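Long-range contacts in arabinan endo-1,5-alpha-l-arabinosidase A (Cellvibrio cellulosa, PDB 1GYH), which catalyses the endo-hydrolysis of alpha-1,5-arabinofuranosyl bonds in linear arabinan, a step of plant cell wall breakdown that yields almost exclusively arabinotriose: residues A[6-11]-A[285-290]; A[86-91]-A[118-123]; A[124-129]-A[146-151]; A[188-193]-A[209-214]; A[218-223]-A[260-265]. All blocks are in the same frame, centred on the assembly; numbering follows the deposited sequence.

How the contacts relate
Contact 1 opens near the N terminus and closes last: residues 6-11, in the loop before strand 11-15, meet residues 285-290 of strand 286-296, so the first and last sheets of the five-bladed propeller are joined. The other four contacts nest inside that long loop, follow one another in series and never cross. Contact 2 closes the hairpin of strands 90-97 and 110-118. Contact 3 starts directly after it, linking the chain ahead of strand 131-134 to the 146-151 turn. Contact 4 pairs strands 191-199 and 202-209 at their ends, and contact 5 joins that sheet to strand 257-268. Contacts 1, 3 and 5 all touch contact 4.

Contact 1. Residues A[6-11]-A[285-290]; sequences DVHDPV and YLQKLK
The imidazole of His8 has the CG of Gln287 at its edge, in the ring plane, and stacks with the ring of His277. The Gln287 amide crosses it obliquely, the two planes 62° apart, with CD of Gln287 3.8 Å from CD2 of His8. Both ring nitrogens are engaged: ND1 of His8 gives a 3.0 Å hydrogen bond to OD2 of Asp9, arriving from above the carboxylate plane, while NE2 bonds with the hydroxyl of Tyr279. The crowded position of CG in Gln287, between backbone N and carbonyl carbon (chi1 49°), sets it 3.1 Å from the buried O of Val7, and the bend at chi2 turns the amide toward CD2 of His8. No hydrogen bond crosses between the segments. The buried O of Gln287 receives just a CA-H...O contact, 3.2 Å from CA of Asp6. Beyond it, CG2 of Val7 packs 3.7 Å from CB of Leu289. Asp6 and Gln287 probably bind substrate and Asp9 is probably the catalytic proton acceptor, so the contact borders the active site. The 6-11 loop lies between strand 18-23, touched by Val7 and Pro10, and strand 286-296, with strand 271-280 beside Pro10 and Gln287.

Contact 2. Residues A[86-91]-A[118-123]; sequences GKNTSA and SVPQRD
Asn88 and Pro120 slide past one another in opposite directions, so that OD1 of the amide lies alongside the proline ring, 3.6 Å from its CG. Thr89 crosses the same ring obliquely; its methyl CG2, anti to the carbonyl carbon, comes to 3.6 Å from CG of Pro120. Ser118 points its hydroxyl back at the facing chain: with OG in the crowded position between N and carbonyl carbon (chi1 51°), it donates to O of Asn88 over 2.7 Å, from above the carbonyl plane, and is also hydrogen-bonded to N of Ala127. The backbone N of Ser118 adds a 3.0 Å bond to O of Ser90. The amide ND2 of Asn88 bonds to O of Trp125 and to a water that also joins N of Gln121 and O of Asp123. Within 118-123, Arg122 grips the carboxylate of Asp123 side-on, NE mainly to OD1 and NH2 to OD2, while N of Val119 takes the anti lone pair of OD2. Gly86 and Lys87, at the start of the first segment, probably bind substrate. The contact lies where strand 90-97 begins and its antiparallel neighbour 110-118 ends, before the chain runs on to strand 131-134.

Contact 3. Residues A[124-129]-A[146-151]; sequences LWNAIA and SFWGGL
Asn126 holds CG anti to its backbone N (chi1 -169°), and Trp148 holds CG anti to its carbonyl carbon (chi1 -76°); together these torsions bring amide and indole into an oblique crossing, planes 66° apart, with ND2 of Asn126 3.6 Å from CZ3 of Trp148. The indole belongs to a type II' beta turn, Phe147 to Gly150, in a loop between strands 140-144 and 151-155 of the five-bladed propeller. In the turn, N of Gly149 donates to O of Leu124 over 2.8 Å from well above the carbonyl plane, and the absence of a side chain on Gly149 lets this carbonyl come close. CD1 of Leu124 sits at the edge of the indole, whose NE1 bonds to O of Asp183. On the other flank Ile128, with CG1 in the crowded position, lays CD1 3.6 Å from CB of Ser146. Asn126 and Ser146 probably bind substrate; OD1 of the former is held by Ser90 and OG of the latter by Glu192. One water links the two polar side chains, weakly on the Asn126 side. Another joins the backbones, accepting from N of Asn126 at 3.1 Å and from N of Ser146 at 3.0 Å.

Contact 4. Residues A[188-193]-A[209-214]; sequences SAQIEA and WGLCCR
Ile191 and Trp209 form an antiparallel, non-hydrogen-bonded pair with their CA atoms 4.7 Å apart, and next to it N of Gly210 donates to O of Gln190 over 3.0 Å at a fairly straight 160°, from above the carbonyl plane. The same oxygen takes a CA-H...O contact from Trp209. On the face of the pair, Ile191 and Trp209 lie side by side and point the same way; Ile191 meets the indole at its edge, CG1 3.9 Å from CD1 of Trp209, with its CD1 in the ring plane near NE1. Gln190 runs extended beyond CG and crosses Leu211 obliquely, its CD 3.5 Å from CD2 of Leu211 and its NE2 3.4 Å from CA of Gly210. Glu192 extends toward the bend in the facing chain. Its OE2 is 4.5 Å from SG of Cys212, and a water lies within bonding distance of this OE2 and of O of Gly210 and accepts from N of Cys212. The two carboxylate oxygens have separate hydroxyl partners, OE1 with Ser146 and OE2 with Tyr220, which should fix the rotation of the group. Cys212 and Cys213, adjacent in sequence, share a vicinal disulfide that packs on Tyr279. Glu192 is probably the catalytic proton donor, so this pair of strand ends carries one carboxylate of the family 43 active site in the five-bladed propeller.

Contact 5. Residues A[218-223]-A[260-265]; sequences STYHLV and LGHNSA
Ser218 leads in with its OG bonded to N of Arg214, and Thr219 then turns its carbonyl back to take ND1 of His221 at 2.9 Å, nearly along the C=O axis and in the imidazole plane. Tyr220 joins by both backbone and ring. Its O accepts from N of Leu260 over 3.1 Å at 163°, the donor well above the carbonyl plane, while its ring runs beside the backbone of the other strand: CD2 is 3.4 Å from O of Leu260 and CE2 3.5 Å from N of His262. The lack of a side chain on Gly261 lets the ring lie this close. Tyr220 and His262 lie side by side and point the same way, with OH of Tyr220 3.6 Å from CB of His262; that hydroxyl is hydrogen-bonded to OE2 of Glu192. His262, probably a calcium ligand, also touches Asp9. Here two neighbouring sheets of the five-bladed propeller meet: strands 221-223 and 260-265 run at 52° to each other and approach to 5.4 Å between axes. His221 directs its side chain away and contributes its CA-H to O of Leu260. Leu222 turns inward, CG anti to the carbonyl carbon (chi1 -63°). Its CD2 comes to 3.7 Å from CA of Gly261 and crosses Asn263 obliquely, 3.4 Å from OD1. The other end of that amide, ND2 of Asn263, donates to O of Ser264.

Contact 1. Residues A[6-11]-A[285-290]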
# COMPACT_ATOMS: atom_id res chain seq x y z
N ASP A 6 -9.83 13.57 0.67
CA ASP A 6 -8.60 13.41 -0.14
C ASP A 6 -7.53 12.63 0.60
O ASP A 6 -7.10 13.01 1.71
CB ASP A 6 -8.06 14.76 -0.65
CG ASP A 6 -7.71 15.72 0.48
OD1 ASP A 6 -8.59 16.07 1.28
OD2 ASP A 6 -6.57 16.18 0.64
N VAL A 7 -7.15 11.51 -0.02
CA VAL A 7 -6.14 10.57 0.47
C VAL A 7 -5.26 10.10 -0.67
O VAL A 7 -5.64 10.18 -1.85
CB VAL A 7 -6.78 9.31 1.15
CG1 VAL A 7 -7.71 9.73 2.22
CG2 VAL A 7 -7.50 8.36 0.11
N HIS A 8 -4.09 9.58 -0.32
CA HIS A 8 -3.17 8.96 -1.27
C HIS A 8 -2.64 7.71 -0.59
O HIS A 8 -2.16 7.76 0.57
CB HIS A 8 -1.99 9.95 -1.59
CG HIS A 8 -1.44 9.83 -2.98
ND1 HIS A 8 -0.24 9.21 -3.25
CD2 HIS A 8 -1.90 10.31 -4.18
CE1 HIS A 8 0.01 9.29 -4.55
NE2 HIS A 8 -0.97 9.96 -5.14
N ASP A 9 -2.71 6.58 -1.29
CA ASP A 9 -2.12 5.32 -0.84
C ASP A 9 -2.85 4.77 0.41
O ASP A 9 -2.20 4.39 1.36
CB ASP A 9 -0.58 5.45 -0.60
CG ASP A 9 0.13 6.26 -1.69
OD1 ASP A 9 -0.12 5.98 -2.91
OD2 ASP A 9 0.95 7.18 -1.42
N PRO A 10 -4.18 4.69 0.39
CA PRO A 10 -4.97 4.38 1.60
C PRO A 10 -4.94 2.93 2.05
O PRO A 10 -4.86 2.00 1.24
CB PRO A 10 -6.38 4.78 1.22
CG PRO A 10 -6.44 4.42 -0.22
CD PRO A 10 -5.06 4.89 -0.78
N VAL A 11 -4.97 2.78 3.37
CA VAL A 11 -5.22 1.51 4.04
C VAL A 11 -6.23 1.72 5.19
O VAL A 11 -6.48 2.86 5.65
CB VAL A 11 -3.94 0.87 4.58
CG1 VAL A 11 -3.00 0.45 3.42
CG2 VAL A 11 -3.24 1.81 5.61
N TYR A 285 -7.77 17.27 -10.55
CA TYR A 285 -7.10 15.98 -10.37
C TYR A 285 -6.71 15.65 -8.94
O TYR A 285 -5.75 14.90 -8.70
CB TYR A 285 -5.90 15.80 -11.35
CG TYR A 285 -6.29 16.02 -12.81
CD1 TYR A 285 -6.81 14.97 -13.59
CD2 TYR A 285 -6.19 17.26 -13.39
CE1 TYR A 285 -7.20 15.16 -14.88
CE2 TYR A 285 -6.59 17.47 -14.69
CZ TYR A 285 -7.10 16.41 -15.43
OH TYR A 285 -7.49 16.63 -16.73
N LEU A 286 -7.47 16.16 -7.99
CA LEU A 286 -7.26 15.85 -6.57
C LEU A 286 -7.77 14.44 -6.23
O LEU A 286 -8.95 14.13 -6.38
CB LEU A 286 -7.96 16.89 -5.69
CG LEU A 286 -7.80 16.73 -4.15
CD1 LEU A 286 -6.33 16.71 -3.72
CD2 LEU A 286 -8.57 17.82 -3.39
N GLN A 287 -6.84 13.64 -5.73
CA GLN A 287 -7.02 12.25 -5.32
C GLN A 287 -8.12 12.15 -4.24
O GLN A 287 -8.10 12.89 -3.25
CB GLN A 287 -5.69 11.72 -4.75
CG GLN A 287 -5.04 12.65 -3.71
CD GLN A 287 -3.93 13.57 -4.27
OE1 GLN A 287 -3.97 14.01 -5.44
NE2 GLN A 287 -2.98 13.93 -3.40
N LYS A 288 -9.11 11.26 -4.47
CA LYS A 288 -10.16 11.00 -3.52
C LYS A 288 -10.11 9.50 -3.12
O LYS A 288 -9.73 8.63 -3.92
CB LYS A 288 -11.51 11.31 -4.14
CG LYS A 288 -11.72 12.72 -4.65
CD LYS A 288 -11.44 13.80 -3.63
CE LYS A 288 -11.87 15.21 -4.13
NZ LYS A 288 -11.53 15.46 -5.51
N LEU A 289 -10.51 9.24 -1.87
CA LEU A 289 -10.79 7.88 -1.41
C LEU A 289 -11.92 7.22 -2.21
O LEU A 289 -12.97 7.83 -2.46
CB LEU A 289 -11.22 7.91 0.05
CG LEU A 289 -11.61 6.53 0.62
CD1 LEU A 289 -10.42 5.62 0.69
CD2 LEU A 289 -12.21 6.71 1.96
N LYS A 290 -11.70 5.96 -2.58
CA LYS A 290 -12.76 5.14 -3.19
C LYS A 290 -12.72 3.72 -2.57
O LYS A 290 -11.66 3.13 -2.42
CB LYS A 290 -12.66 5.10 -4.72
CG LYS A 290 -12.91 6.37 -5.43
CD LYS A 290 -14.32 6.98 -5.27
CE LYS A 290 -14.36 8.43 -5.71
NZ LYS A 290 -15.71 9.08 -5.68

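Contact 2. Residues A[86-91]-A[118-123]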
# COMPACT_ATOMS: atom_id res chain seq x y z
N GLY A 86 11.99 10.34 -6.82
CA GLY A 86 12.91 9.95 -7.85
C GLY A 86 14.12 9.11 -7.44
O GLY A 86 14.89 8.69 -8.31
N LYS A 87 14.30 8.88 -6.14
CA LYS A 87 15.47 8.20 -5.63
C LYS A 87 15.17 6.96 -4.79
O LYS A 87 14.05 6.76 -4.33
CB LYS A 87 16.26 9.19 -4.79
CG LYS A 87 16.66 10.43 -5.59
CD LYS A 87 17.80 11.15 -4.91
CE LYS A 87 17.44 12.51 -4.45
NZ LYS A 87 18.64 13.34 -4.67
N ASN A 88 16.17 6.13 -4.57
CA ASN A 88 15.97 5.00 -3.67
C ASN A 88 16.73 5.12 -2.38
O ASN A 88 17.11 4.13 -1.80
CB ASN A 88 16.16 3.63 -4.37
CG ASN A 88 17.61 3.34 -4.77
OD1 ASN A 88 18.41 4.25 -5.06
ND2 ASN A 88 17.95 2.04 -4.79
N THR A 89 16.97 6.36 -1.95
CA THR A 89 17.39 6.66 -0.58
C THR A 89 16.12 6.61 0.30
O THR A 89 15.41 7.63 0.49
CB THR A 89 18.00 8.05 -0.48
OG1 THR A 89 17.08 9.05 -1.00
CG2 THR A 89 19.34 8.17 -1.33
N SER A 90 15.82 5.40 0.78
CA SER A 90 14.49 5.11 1.35
C SER A 90 14.59 4.06 2.44
O SER A 90 15.53 3.25 2.47
CB SER A 90 13.53 4.53 0.30
OG SER A 90 13.49 5.32 -0.88
N ALA A 91 13.62 4.09 3.33
CA ALA A 91 13.52 3.08 4.37
C ALA A 91 12.07 2.96 4.84
O ALA A 91 11.31 3.96 4.87
CB ALA A 91 14.41 3.41 5.58
N SER A 118 16.90 0.74 1.62
CA SER A 118 17.60 0.63 0.36
C SER A 118 18.72 1.70 0.28
O SER A 118 18.55 2.85 0.75
CB SER A 118 16.63 0.79 -0.83
OG SER A 118 15.79 1.95 -0.77
N VAL A 119 19.82 1.28 -0.33
CA VAL A 119 21.05 2.08 -0.47
C VAL A 119 21.46 2.15 -1.96
O VAL A 119 21.69 1.14 -2.60
CB VAL A 119 22.21 1.52 0.35
CG1 VAL A 119 23.53 2.30 0.08
CG2 VAL A 119 21.91 1.53 1.83
N PRO A 120 21.52 3.34 -2.53
CA PRO A 120 21.91 3.48 -3.94
C PRO A 120 23.23 2.78 -4.27
O PRO A 120 24.16 2.87 -3.51
CB PRO A 120 22.05 5.01 -4.13
CG PRO A 120 21.14 5.58 -3.12
CD PRO A 120 21.18 4.64 -1.90
N GLN A 121 23.26 2.07 -5.38
CA GLN A 121 24.39 1.32 -5.93
C GLN A 121 24.62 -0.02 -5.20
O GLN A 121 25.37 -0.84 -5.70
CB GLN A 121 25.71 2.15 -5.97
CG GLN A 121 25.59 3.55 -6.62
CD GLN A 121 25.58 3.48 -8.12
OE1 GLN A 121 26.24 2.61 -8.72
NE2 GLN A 121 24.83 4.40 -8.76
N ARG A 122 24.00 -0.22 -4.03
CA ARG A 122 24.03 -1.50 -3.34
C ARG A 122 22.79 -2.31 -3.74
O ARG A 122 22.91 -3.48 -4.17
CB ARG A 122 24.05 -1.33 -1.83
CG ARG A 122 24.25 -2.70 -1.05
CD ARG A 122 24.16 -2.56 0.49
NE ARG A 122 22.76 -2.39 0.92
CZ ARG A 122 22.35 -2.07 2.16
NH1 ARG A 122 23.23 -1.88 3.15
NH2 ARG A 122 21.04 -1.98 2.42
N ASP A 123 21.62 -1.69 -3.62
CA ASP A 123 20.32 -2.40 -3.84
C ASP A 123 19.58 -2.02 -5.11
O ASP A 123 19.34 -0.85 -5.35
CB ASP A 123 19.40 -2.17 -2.63
CG ASP A 123 20.09 -2.43 -1.33
OD1 ASP A 123 20.65 -3.56 -1.10
OD2 ASP A 123 20.13 -1.54 -0.45
O HOH W 1 20.64 1.29 -6.45

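Contact 3. Residues A[124-129]-A[146-151]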
# COMPACT_ATOMS: atom_id res chain seq x y z
N LEU A 124 19.17 -3.01 -5.90
CA LEU A 124 18.33 -2.81 -7.07
C LEU A 124 16.82 -2.92 -6.73
O LEU A 124 16.03 -3.56 -7.42
CB LEU A 124 18.78 -3.73 -8.19
CG LEU A 124 18.78 -3.06 -9.57
CD1 LEU A 124 19.67 -1.79 -9.59
CD2 LEU A 124 19.29 -4.01 -10.62
N TRP A 125 16.43 -2.26 -5.65
CA TRP A 125 15.04 -2.10 -5.26
C TRP A 125 14.94 -0.83 -4.44
O TRP A 125 15.98 -0.24 -4.04
CB TRP A 125 14.55 -3.32 -4.43
CG TRP A 125 15.60 -4.00 -3.53
CD1 TRP A 125 16.41 -5.05 -3.86
CD2 TRP A 125 15.89 -3.71 -2.16
NE1 TRP A 125 17.19 -5.41 -2.80
CE2 TRP A 125 16.90 -4.60 -1.74
CE3 TRP A 125 15.42 -2.77 -1.24
CZ2 TRP A 125 17.44 -4.56 -0.45
CZ3 TRP A 125 15.96 -2.75 0.04
CH2 TRP A 125 16.96 -3.61 0.41
N ASN A 126 13.70 -0.45 -4.14
CA ASN A 126 13.36 0.77 -3.43
C ASN A 126 12.48 0.41 -2.21
O ASN A 126 11.40 -0.15 -2.38
CB ASN A 126 12.63 1.74 -4.38
CG ASN A 126 12.47 3.14 -3.79
OD1 ASN A 126 13.04 3.44 -2.73
ND2 ASN A 126 11.69 4.00 -4.46
N ALA A 127 12.99 0.70 -1.01
CA ALA A 127 12.34 0.39 0.25
C ALA A 127 11.23 1.38 0.61
O ALA A 127 11.37 2.20 1.53
CB ALA A 127 13.37 0.30 1.35
N ILE A 128 10.13 1.30 -0.16
CA ILE A 128 8.88 1.99 0.11
C ILE A 128 7.68 1.02 -0.14
O ILE A 128 7.84 0.01 -0.82
CB ILE A 128 8.68 3.26 -0.77
CG1 ILE A 128 8.44 2.93 -2.24
CG2 ILE A 128 9.92 4.28 -0.57
CD1 ILE A 128 8.12 4.18 -3.10
N ALA A 129 6.51 1.40 0.40
CA ALA A 129 5.21 0.75 0.09
C ALA A 129 5.06 -0.65 0.65
O ALA A 129 4.77 -1.59 -0.08
CB ALA A 129 4.89 0.79 -1.43
N SER A 146 9.00 -0.48 -5.51
CA SER A 146 8.62 0.54 -6.51
C SER A 146 9.77 0.76 -7.47
O SER A 146 10.87 1.10 -7.02
CB SER A 146 8.31 1.87 -5.80
OG SER A 146 8.01 2.93 -6.72
N PHE A 147 9.55 0.52 -8.75
CA PHE A 147 10.55 0.71 -9.80
C PHE A 147 11.82 -0.13 -9.53
O PHE A 147 11.78 -1.19 -8.90
CB PHE A 147 10.79 2.25 -10.04
CG PHE A 147 9.63 2.99 -10.73
CD1 PHE A 147 8.41 3.22 -10.09
CD2 PHE A 147 9.77 3.48 -12.00
CE1 PHE A 147 7.39 3.88 -10.71
CE2 PHE A 147 8.71 4.18 -12.65
CZ PHE A 147 7.55 4.39 -12.02
N TRP A 148 12.98 0.31 -10.03
CA TRP A 148 14.20 -0.50 -9.94
C TRP A 148 13.90 -1.96 -10.36
O TRP A 148 13.31 -2.17 -11.43
CB TRP A 148 14.84 -0.32 -8.55
CG TRP A 148 15.58 1.04 -8.44
CD1 TRP A 148 16.93 1.29 -8.67
CD2 TRP A 148 14.99 2.32 -8.14
NE1 TRP A 148 17.20 2.63 -8.49
CE2 TRP A 148 16.03 3.29 -8.18
CE3 TRP A 148 13.69 2.75 -7.84
CZ2 TRP A 148 15.81 4.65 -7.93
CZ3 TRP A 148 13.46 4.12 -7.59
CH2 TRP A 148 14.53 5.05 -7.64
N GLY A 149 14.36 -2.94 -9.58
CA GLY A 149 14.22 -4.37 -9.89
C GLY A 149 12.92 -5.02 -9.37
O GLY A 149 12.83 -6.26 -9.25
N GLY A 150 11.93 -4.18 -9.07
CA GLY A 150 10.57 -4.58 -8.78
C GLY A 150 10.17 -4.86 -7.33
O GLY A 150 10.68 -4.25 -6.38
N LEU A 151 9.26 -5.84 -7.17
CA LEU A 151 8.57 -6.07 -5.91
C LEU A 151 9.13 -7.31 -5.23
O LEU A 151 9.37 -8.33 -5.86
CB LEU A 151 7.07 -6.16 -6.13
CG LEU A 151 6.42 -5.14 -7.05
CD1 LEU A 151 4.90 -5.27 -7.08
CD2 LEU A 151 6.83 -3.67 -6.64
O HOH W 2 11.68 -1.75 -6.09
O HOH W 3 9.98 4.93 -6.84

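Contact 4. Residues A[188-193]-A[209-214]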
# COMPACT_ATOMS: atom_id res chain seq x y z
N SER A 188 12.44 2.28 -16.38
CA SER A 188 11.19 2.25 -17.14
C SER A 188 10.19 1.21 -16.61
O SER A 188 9.10 1.08 -17.16
CB SER A 188 11.47 1.94 -18.62
OG SER A 188 12.12 0.67 -18.74
N ALA A 189 10.57 0.49 -15.56
CA ALA A 189 9.73 -0.52 -14.92
C ALA A 189 8.67 0.17 -14.00
O ALA A 189 8.89 0.34 -12.80
CB ALA A 189 10.61 -1.46 -14.15
N GLN A 190 7.55 0.61 -14.59
CA GLN A 190 6.54 1.37 -13.87
C GLN A 190 5.60 0.38 -13.16
O GLN A 190 4.50 0.09 -13.64
CB GLN A 190 5.77 2.31 -14.82
CG GLN A 190 6.70 3.28 -15.63
CD GLN A 190 6.05 4.08 -16.72
OE1 GLN A 190 6.73 4.97 -17.34
NE2 GLN A 190 4.77 3.86 -16.97
N ILE A 191 6.10 -0.14 -12.04
CA ILE A 191 5.40 -1.08 -11.19
C ILE A 191 5.70 -0.77 -9.75
O ILE A 191 6.87 -0.57 -9.38
CB ILE A 191 5.80 -2.59 -11.49
CG1 ILE A 191 5.02 -3.53 -10.56
CG2 ILE A 191 7.34 -2.88 -11.38
CD1 ILE A 191 5.23 -5.00 -10.83
N GLU A 192 4.67 -0.71 -8.91
CA GLU A 192 4.87 -0.45 -7.47
C GLU A 192 3.67 -0.88 -6.61
O GLU A 192 2.62 -1.26 -7.13
CB GLU A 192 5.15 1.07 -7.22
CG GLU A 192 3.98 2.01 -7.50
CD GLU A 192 4.34 3.49 -7.40
OE1 GLU A 192 5.56 3.82 -7.20
OE2 GLU A 192 3.40 4.33 -7.55
N ALA A 193 3.84 -0.76 -5.31
CA ALA A 193 2.76 -0.81 -4.33
C ALA A 193 2.07 -2.20 -4.28
O ALA A 193 0.87 -2.29 -4.48
CB ALA A 193 1.72 0.28 -4.60
N TRP A 209 0.45 -0.29 -11.95
CA TRP A 209 1.27 -0.10 -13.15
C TRP A 209 1.11 1.33 -13.64
O TRP A 209 0.05 1.98 -13.47
CB TRP A 209 0.85 -1.07 -14.28
CG TRP A 209 1.47 -2.47 -14.25
CD1 TRP A 209 2.23 -3.04 -13.27
CD2 TRP A 209 1.31 -3.48 -15.26
NE1 TRP A 209 2.58 -4.33 -13.62
CE2 TRP A 209 2.04 -4.61 -14.84
CE3 TRP A 209 0.64 -3.53 -16.49
CZ2 TRP A 209 2.11 -5.78 -15.61
CZ3 TRP A 209 0.71 -4.71 -17.25
CH2 TRP A 209 1.44 -5.80 -16.81
N GLY A 210 2.17 1.85 -14.25
CA GLY A 210 2.11 3.14 -14.92
C GLY A 210 2.49 4.30 -14.01
O GLY A 210 3.09 4.08 -12.94
N LEU A 211 2.09 5.52 -14.39
CA LEU A 211 2.50 6.74 -13.68
C LEU A 211 1.37 7.45 -12.94
O LEU A 211 0.38 7.88 -13.54
CB LEU A 211 3.14 7.73 -14.66
CG LEU A 211 4.37 7.26 -15.42
CD1 LEU A 211 4.93 8.39 -16.31
CD2 LEU A 211 5.44 6.75 -14.49
N CYS A 212 1.56 7.58 -11.63
CA CYS A 212 0.72 8.40 -10.76
C CYS A 212 1.10 9.89 -10.80
O CYS A 212 2.12 10.31 -11.42
CB CYS A 212 0.85 7.93 -9.32
SG CYS A 212 2.31 8.58 -8.42
N CYS A 213 0.24 10.69 -10.20
CA CYS A 213 0.61 12.04 -9.77
C CYS A 213 0.89 13.01 -10.94
O CYS A 213 1.66 13.95 -10.76
CB CYS A 213 1.86 11.96 -8.86
SG CYS A 213 2.11 10.55 -7.70
N ARG A 214 0.31 12.80 -12.12
CA ARG A 214 0.52 13.73 -13.24
C ARG A 214 -0.69 14.22 -14.05
O ARG A 214 -0.63 14.39 -15.30
CB ARG A 214 1.66 13.32 -14.18
CG ARG A 214 1.61 12.01 -14.78
CD ARG A 214 2.88 11.27 -14.46
NE ARG A 214 4.07 11.72 -15.21
CZ ARG A 214 5.33 11.71 -14.73
NH1 ARG A 214 5.60 11.31 -13.48
NH2 ARG A 214 6.34 12.10 -15.52
O HOH W 4 3.82 5.58 -10.40

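Contact 5. Residues A[218-223]-A[260-265]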
# COMPACT_ATOMS: atom_id res chain seq x y z
N SER A 218 -1.86 11.03 -16.33
CA SER A 218 -1.65 9.86 -15.47
C SER A 218 -2.15 8.59 -16.17
O SER A 218 -3.19 8.62 -16.82
CB SER A 218 -2.36 10.02 -14.12
OG SER A 218 -1.85 11.12 -13.38
N THR A 219 -1.37 7.52 -16.05
CA THR A 219 -1.71 6.22 -16.64
C THR A 219 -1.87 5.15 -15.55
O THR A 219 -2.02 3.97 -15.87
CB THR A 219 -0.60 5.75 -17.60
OG1 THR A 219 0.66 5.70 -16.90
CG2 THR A 219 -0.42 6.67 -18.82
N TYR A 220 -1.79 5.56 -14.29
CA TYR A 220 -1.85 4.67 -13.12
C TYR A 220 -3.12 3.78 -13.19
O TYR A 220 -4.21 4.26 -13.44
CB TYR A 220 -1.90 5.48 -11.84
CG TYR A 220 -1.18 5.00 -10.60
CD1 TYR A 220 0.11 4.49 -10.64
CD2 TYR A 220 -1.76 5.17 -9.35
CE1 TYR A 220 0.78 4.10 -9.49
CE2 TYR A 220 -1.09 4.79 -8.16
CZ TYR A 220 0.19 4.27 -8.25
OH TYR A 220 0.91 3.91 -7.11
N HIS A 221 -2.92 2.49 -12.98
CA HIS A 221 -4.02 1.50 -12.94
C HIS A 221 -3.61 0.25 -12.18
O HIS A 221 -2.45 0.10 -11.77
CB HIS A 221 -4.48 1.14 -14.37
CG HIS A 221 -3.45 0.44 -15.20
ND1 HIS A 221 -2.36 1.08 -15.75
CD2 HIS A 221 -3.37 -0.85 -15.61
CE1 HIS A 221 -1.65 0.22 -16.46
NE2 HIS A 221 -2.26 -0.96 -16.41
N LEU A 222 -4.58 -0.66 -11.96
CA LEU A 222 -4.34 -1.87 -11.16
C LEU A 222 -4.40 -3.14 -11.99
O LEU A 222 -5.30 -3.31 -12.82
CB LEU A 222 -5.38 -1.97 -10.05
CG LEU A 222 -5.41 -0.86 -9.00
CD1 LEU A 222 -6.54 -1.08 -8.00
CD2 LEU A 222 -4.06 -0.85 -8.24
N VAL A 223 -3.43 -4.00 -11.73
CA VAL A 223 -3.33 -5.34 -12.27
C VAL A 223 -3.23 -6.35 -11.13
O VAL A 223 -2.99 -6.00 -9.95
CB VAL A 223 -2.09 -5.53 -13.21
CG1 VAL A 223 -2.20 -4.61 -14.42
CG2 VAL A 223 -0.78 -5.34 -12.50
N LEU A 260 -5.67 5.88 -11.24
CA LEU A 260 -6.15 5.36 -9.97
C LEU A 260 -5.29 4.21 -9.54
O LEU A 260 -4.61 3.63 -10.35
CB LEU A 260 -7.66 4.98 -10.07
CG LEU A 260 -8.16 4.01 -11.16
CD1 LEU A 260 -7.75 2.61 -10.96
CD2 LEU A 260 -9.71 4.09 -11.20
N GLY A 261 -5.22 3.90 -8.26
CA GLY A 261 -4.34 2.85 -7.83
C GLY A 261 -3.87 2.93 -6.39
O GLY A 261 -4.56 3.50 -5.51
N HIS A 262 -2.69 2.36 -6.17
CA HIS A 262 -2.05 2.13 -4.86
C HIS A 262 -3.06 1.60 -3.85
O HIS A 262 -3.44 2.31 -2.92
CB HIS A 262 -1.31 3.36 -4.28
CG HIS A 262 -0.31 2.97 -3.23
ND1 HIS A 262 1.04 3.23 -3.34
CD2 HIS A 262 -0.44 2.20 -2.12
CE1 HIS A 262 1.69 2.70 -2.32
NE2 HIS A 262 0.80 2.06 -1.57
N ASN A 263 -3.51 0.37 -4.09
CA ASN A 263 -4.66 -0.16 -3.37
C ASN A 263 -4.32 -0.98 -2.15
O ASN A 263 -3.19 -1.42 -1.95
CB ASN A 263 -5.52 -1.05 -4.31
CG ASN A 263 -4.93 -2.38 -4.53
OD1 ASN A 263 -3.95 -2.49 -5.26
ND2 ASN A 263 -5.47 -3.43 -3.87
N SER A 264 -5.36 -1.21 -1.36
CA SER A 264 -5.40 -2.26 -0.37
C SER A 264 -6.72 -3.05 -0.66
O SER A 264 -7.48 -2.70 -1.57
CB SER A 264 -5.33 -1.70 1.06
OG SER A 264 -6.24 -0.58 1.28
N ALA A 265 -6.97 -4.09 0.14
CA ALA A 265 -8.12 -5.01 -0.07
C ALA A 265 -8.35 -5.78 1.23
O ALA A 265 -7.39 -6.12 1.94
CB ALA A 265 -7.87 -5.95 -1.22